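Long-range contacts in Exo-alpha-sialidase (PDB 2VO8), which belongs to a family 33 glycoside hydrolase and, as its cohesin module, probably docks a partner module with high affinity during toxin complex assembly: residues A44-E49 and T115-G120; D65-K70 and S94-V99. All coordinates share one frame; numbering follows the deposited sequence.

Interaction 1 (A44-E49 and T115-G120)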
# COMPACT_ATOMS: atom_id res chain seq x y z
N ALA A 44 4.27 -9.84 1.09
CA ALA A 44 2.94 -9.35 0.69
C ALA A 44 3.02 -8.80 -0.74
O ALA A 44 4.13 -8.54 -1.27
CB ALA A 44 2.41 -8.37 1.67
N GLU A 45 1.86 -8.62 -1.36
CA GLU A 45 1.79 -8.01 -2.68
C GLU A 45 0.53 -7.15 -2.82
O GLU A 45 -0.58 -7.63 -2.61
CB GLU A 45 1.81 -9.09 -3.77
CG GLU A 45 1.38 -8.60 -5.14
CD GLU A 45 1.51 -9.66 -6.21
OE1 GLU A 45 2.01 -10.76 -5.89
OE2 GLU A 45 1.12 -9.40 -7.37
N TYR A 46 0.72 -5.89 -3.18
CA TYR A 46 -0.39 -5.01 -3.51
C TYR A 46 -0.44 -4.70 -5.00
O TYR A 46 0.57 -4.82 -5.70
CB TYR A 46 -0.30 -3.71 -2.71
CG TYR A 46 -0.14 -3.92 -1.22
CD1 TYR A 46 -1.23 -4.24 -0.42
CD2 TYR A 46 1.10 -3.79 -0.61
CE1 TYR A 46 -1.08 -4.44 0.94
CE2 TYR A 46 1.26 -3.98 0.75
CZ TYR A 46 0.16 -4.30 1.52
OH TYR A 46 0.31 -4.50 2.87
N LEU A 47 -1.61 -4.31 -5.49
CA LEU A 47 -1.70 -3.49 -6.67
C LEU A 47 -2.33 -2.21 -6.15
O LEU A 47 -3.48 -2.19 -5.68
CB LEU A 47 -2.42 -4.13 -7.86
CG LEU A 47 -2.27 -3.21 -9.10
CD1 LEU A 47 -0.92 -3.31 -9.80
CD2 LEU A 47 -3.44 -3.35 -10.08
N PHE A 48 -1.50 -1.16 -6.17
CA PHE A 48 -1.82 0.15 -5.60
C PHE A 48 -2.34 1.03 -6.73
O PHE A 48 -1.69 1.14 -7.75
CB PHE A 48 -0.59 0.81 -5.00
CG PHE A 48 -0.84 2.23 -4.52
CD1 PHE A 48 -1.43 2.48 -3.29
CD2 PHE A 48 -0.48 3.31 -5.31
CE1 PHE A 48 -1.65 3.77 -2.85
CE2 PHE A 48 -0.68 4.58 -4.87
CZ PHE A 48 -1.25 4.83 -3.66
N GLU A 49 -3.51 1.63 -6.55
CA GLU A 49 -4.13 2.41 -7.64
C GLU A 49 -4.37 3.83 -7.19
O GLU A 49 -4.69 4.11 -6.02
CB GLU A 49 -5.41 1.72 -8.14
CG GLU A 49 -5.08 0.39 -8.81
CD GLU A 49 -6.14 -0.05 -9.78
OE1 GLU A 49 -6.71 0.82 -10.48
OE2 GLU A 49 -6.36 -1.28 -9.89
N THR A 115 -6.25 -2.80 -5.02
CA THR A 115 -7.18 -3.64 -5.78
C THR A 115 -6.76 -5.12 -5.82
O THR A 115 -7.51 -5.97 -6.30
CB THR A 115 -7.36 -3.11 -7.22
OG1 THR A 115 -6.08 -2.96 -7.84
CG2 THR A 115 -8.06 -1.78 -7.20
N THR A 116 -5.54 -5.37 -5.35
CA THR A 116 -4.94 -6.70 -5.11
C THR A 116 -4.20 -6.56 -3.79
O THR A 116 -3.52 -5.51 -3.51
CB THR A 116 -4.01 -7.12 -6.26
OG1 THR A 116 -4.76 -7.31 -7.48
CG2 THR A 116 -3.15 -8.41 -5.94
N ALA A 117 -4.35 -7.57 -2.92
CA ALA A 117 -3.68 -7.60 -1.62
C ALA A 117 -3.59 -9.06 -1.20
O ALA A 117 -4.61 -9.72 -1.03
CB ALA A 117 -4.42 -6.79 -0.61
N LEU A 118 -2.37 -9.56 -1.14
CA LEU A 118 -2.10 -11.02 -0.97
C LEU A 118 -0.95 -11.14 -0.01
O LEU A 118 -0.11 -10.20 0.06
CB LEU A 118 -1.66 -11.65 -2.28
CG LEU A 118 -2.33 -11.50 -3.64
CD1 LEU A 118 -1.35 -11.92 -4.69
CD2 LEU A 118 -3.61 -12.35 -3.72
N VAL A 119 -0.86 -12.28 0.69
CA VAL A 119 0.33 -12.61 1.49
C VAL A 119 0.85 -14.00 1.10
O VAL A 119 0.07 -14.89 0.74
CB VAL A 119 0.13 -12.52 3.05
CG1 VAL A 119 -0.09 -11.06 3.54
CG2 VAL A 119 -1.02 -13.42 3.52
N GLY A 120 2.18 -14.15 1.10
CA GLY A 120 2.85 -15.43 0.97
C GLY A 120 3.15 -15.85 2.38
O GLY A 120 3.60 -15.03 3.21
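Residues Ala44-Glu49 and Thr115-Gly120 pair as neighbouring antiparallel strands within a sheet of the cohesin module, their axes 4.5 Å apart and their N-to-C directions 174° apart. Glu45 and Leu118 form a hydrogen-bonded pair: Glu45 N donates to Leu118 O at 2.9 Å, and Leu118 N returns a bond to Glu45 O at 3.0 Å. Further along, Leu47 N bonds to Thr116 O, and Thr115 N to Leu47 O at 2.9 Å. The chain turns a corner at Thr115, and there a side-chain bond follows: Thr115 OG1 donates to Glu49 OE2 at 2.7 Å, on the anti side of the carboxylate and 24° out of its plane. A chi1 of 54° sets OG1 between the backbone N and carbonyl carbon, where it also touches Leu47 CD2 at 3.5 Å. On the same face as Leu47, the extended Glu45 lies alongside Leu118, its OE1 3.8 Å from Leu118 CD1. The other face is buried and largely apolar: Ala44 CB packs on Val119 CG1 and Tyr46 CD1 approaches Ala117 CB, both at 4.1 Å, while Tyr46 OH makes a weak hydrogen bond to Gly31 O. Strand 78-85 flanks Ala44-Glu49, and strand 126-139 flanks Ala117. This two-sided pattern, partly exposed on one face and buried on the other, is characteristic of a sheet in the beta-sandwich of cohesins.

Interaction 2 (D65-K70 and S94-V99)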
# COMPACT_ATOMS: atom_id res chain seq x y z
N ASP A 65 13.54 -1.44 7.79
CA ASP A 65 14.64 -2.13 7.15
C ASP A 65 14.71 -3.65 7.46
O ASP A 65 15.73 -4.29 7.17
CB ASP A 65 15.96 -1.39 7.47
CG ASP A 65 16.36 -1.51 8.93
OD1 ASP A 65 15.58 -2.14 9.70
OD2 ASP A 65 17.45 -0.98 9.30
N SER A 66 13.62 -4.23 7.96
CA SER A 66 13.48 -5.69 8.02
C SER A 66 12.72 -6.29 6.84
O SER A 66 12.50 -7.51 6.78
CB SER A 66 12.81 -6.13 9.32
OG SER A 66 11.44 -5.79 9.33
N LEU A 67 12.34 -5.43 5.89
CA LEU A 67 11.63 -5.80 4.68
C LEU A 67 12.35 -5.17 3.51
O LEU A 67 13.11 -4.24 3.69
CB LEU A 67 10.20 -5.22 4.71
CG LEU A 67 9.35 -5.42 5.98
CD1 LEU A 67 8.31 -4.27 6.12
CD2 LEU A 67 8.68 -6.76 5.96
N PHE A 68 12.13 -5.70 2.32
CA PHE A 68 12.45 -4.97 1.08
C PHE A 68 11.24 -4.92 0.12
O PHE A 68 10.43 -5.87 0.02
CB PHE A 68 13.74 -5.47 0.40
CG PHE A 68 13.57 -6.62 -0.56
CD1 PHE A 68 13.73 -6.42 -1.94
CD2 PHE A 68 13.32 -7.93 -0.10
CE1 PHE A 68 13.62 -7.46 -2.85
CE2 PHE A 68 13.18 -8.99 -1.01
CZ PHE A 68 13.34 -8.77 -2.39
N VAL A 69 11.14 -3.79 -0.55
CA VAL A 69 10.08 -3.48 -1.49
C VAL A 69 10.64 -3.35 -2.92
O VAL A 69 11.75 -2.78 -3.14
CB VAL A 69 9.31 -2.20 -1.04
CG1 VAL A 69 8.13 -1.93 -1.93
CG2 VAL A 69 8.82 -2.33 0.43
N LYS A 70 9.93 -3.95 -3.86
CA LYS A 70 10.12 -3.74 -5.27
C LYS A 70 8.77 -3.31 -5.84
O LYS A 70 7.73 -3.82 -5.42
CB LYS A 70 10.57 -5.03 -5.97
CG LYS A 70 12.00 -5.53 -5.60
CD LYS A 70 13.10 -4.51 -6.02
CE LYS A 70 14.51 -4.96 -5.57
NZ LYS A 70 15.60 -4.07 -6.10
N SER A 94 1.37 -5.17 11.13
CA SER A 94 2.47 -4.29 10.74
C SER A 94 2.15 -3.39 9.53
O SER A 94 1.42 -3.75 8.65
CB SER A 94 3.82 -5.02 10.50
OG SER A 94 3.72 -6.42 10.27
N ASP A 95 2.79 -2.23 9.53
CA ASP A 95 2.87 -1.37 8.37
C ASP A 95 4.09 -1.81 7.54
O ASP A 95 5.17 -2.16 8.11
CB ASP A 95 2.94 0.10 8.82
CG ASP A 95 1.62 0.57 9.47
OD1 ASP A 95 0.64 -0.16 9.39
OD2 ASP A 95 1.59 1.66 10.05
N LEU A 96 3.89 -1.87 6.23
CA LEU A 96 4.84 -2.52 5.32
C LEU A 96 5.48 -1.58 4.27
O LEU A 96 6.65 -1.74 3.94
CB LEU A 96 4.15 -3.67 4.61
CG LEU A 96 3.67 -4.84 5.47
CD1 LEU A 96 3.05 -5.91 4.63
CD2 LEU A 96 4.88 -5.44 6.26
N VAL A 97 4.72 -0.61 3.76
CA VAL A 97 5.17 0.18 2.61
C VAL A 97 4.76 1.65 2.78
O VAL A 97 3.68 1.93 3.30
CB VAL A 97 4.55 -0.33 1.30
CG1 VAL A 97 5.08 0.58 0.06
CG2 VAL A 97 4.78 -1.81 1.10
N LYS A 98 5.67 2.55 2.39
CA LYS A 98 5.40 4.00 2.33
C LYS A 98 5.32 4.37 0.85
O LYS A 98 6.29 4.16 0.12
CB LYS A 98 6.57 4.79 2.92
CG LYS A 98 6.88 4.54 4.38
CD LYS A 98 7.94 5.53 4.91
CE LYS A 98 9.31 4.93 5.25
NZ LYS A 98 9.88 5.81 6.34
N VAL A 99 4.19 4.92 0.41
CA VAL A 99 4.05 5.40 -0.97
C VAL A 99 4.01 6.93 -0.93
O VAL A 99 3.14 7.53 -0.32
CB VAL A 99 2.78 4.85 -1.70
CG1 VAL A 99 2.70 5.35 -3.17
CG2 VAL A 99 2.71 3.37 -1.66
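Leu67 and Leu96 each hold CG anti to the carbonyl carbon, with chi1 of -48° and -64°, and their side chains then meet at about a right angle. Leu67 CD1 sits 3.6 Å from Leu96 CD2, and Leu67 CD2 touches that same methyl at 4.0 Å, so one methyl of Leu96 is met by both branches of Leu67. Leu67 CD1 also lies 3.7 Å from Leu96 O, a contact with the backbone. The two valines have CG2 anti to the carbonyl carbon, and these methyls make the second meeting: Val69 CG2 approaches Val97 CG2 obliquely at 4.1 Å. With no hydrogen bond between the segments, axes 8.0 Å apart and a crossing angle of -41°, this is side-chain packing across the interior of the cohesin beta-sandwich rather than strand pairing. Leu96 and Val97, consecutive residues, both face Leu30 in a classic beta bulge; both contribute to the contact, Leu96 meeting Leu67 and Val97 meeting Val69. Ile90 touches both leucines, while Val83 of strand 78-85 touches Leu67 and Val97. At the start of strand 95-103, the carboxylate of Asp95 leads away from Leu67-Lys70 and forms a salt bridge with Lys15 through OD1.

In the fold
Interaction 1 joins adjacent strands by backbone hydrogen bonds and is partly buried, with a polar side-chain bond at the corner of the chain; interaction 2 is a buried meeting carried by apolar side chains, with no hydrogen bond across it, between strands that do not pair. Strand 78-85 relates them, since it pairs with both 41-49 and 67-75. Their centres are 13 Å apart, yet they touch through the buried face of 44-49: Ala44 CB lies 3.9 Å from Leu96 CD1, and Phe48 CE2 lies 3.9 Å from Val99 CG1. Tyr46 likewise packs on Leu96 and Val97. Strand 95-103 thus meets side chains from 44-49 as well as 67-70, so interaction 2 and the inward face of interaction 1 share one hydrophobic interior.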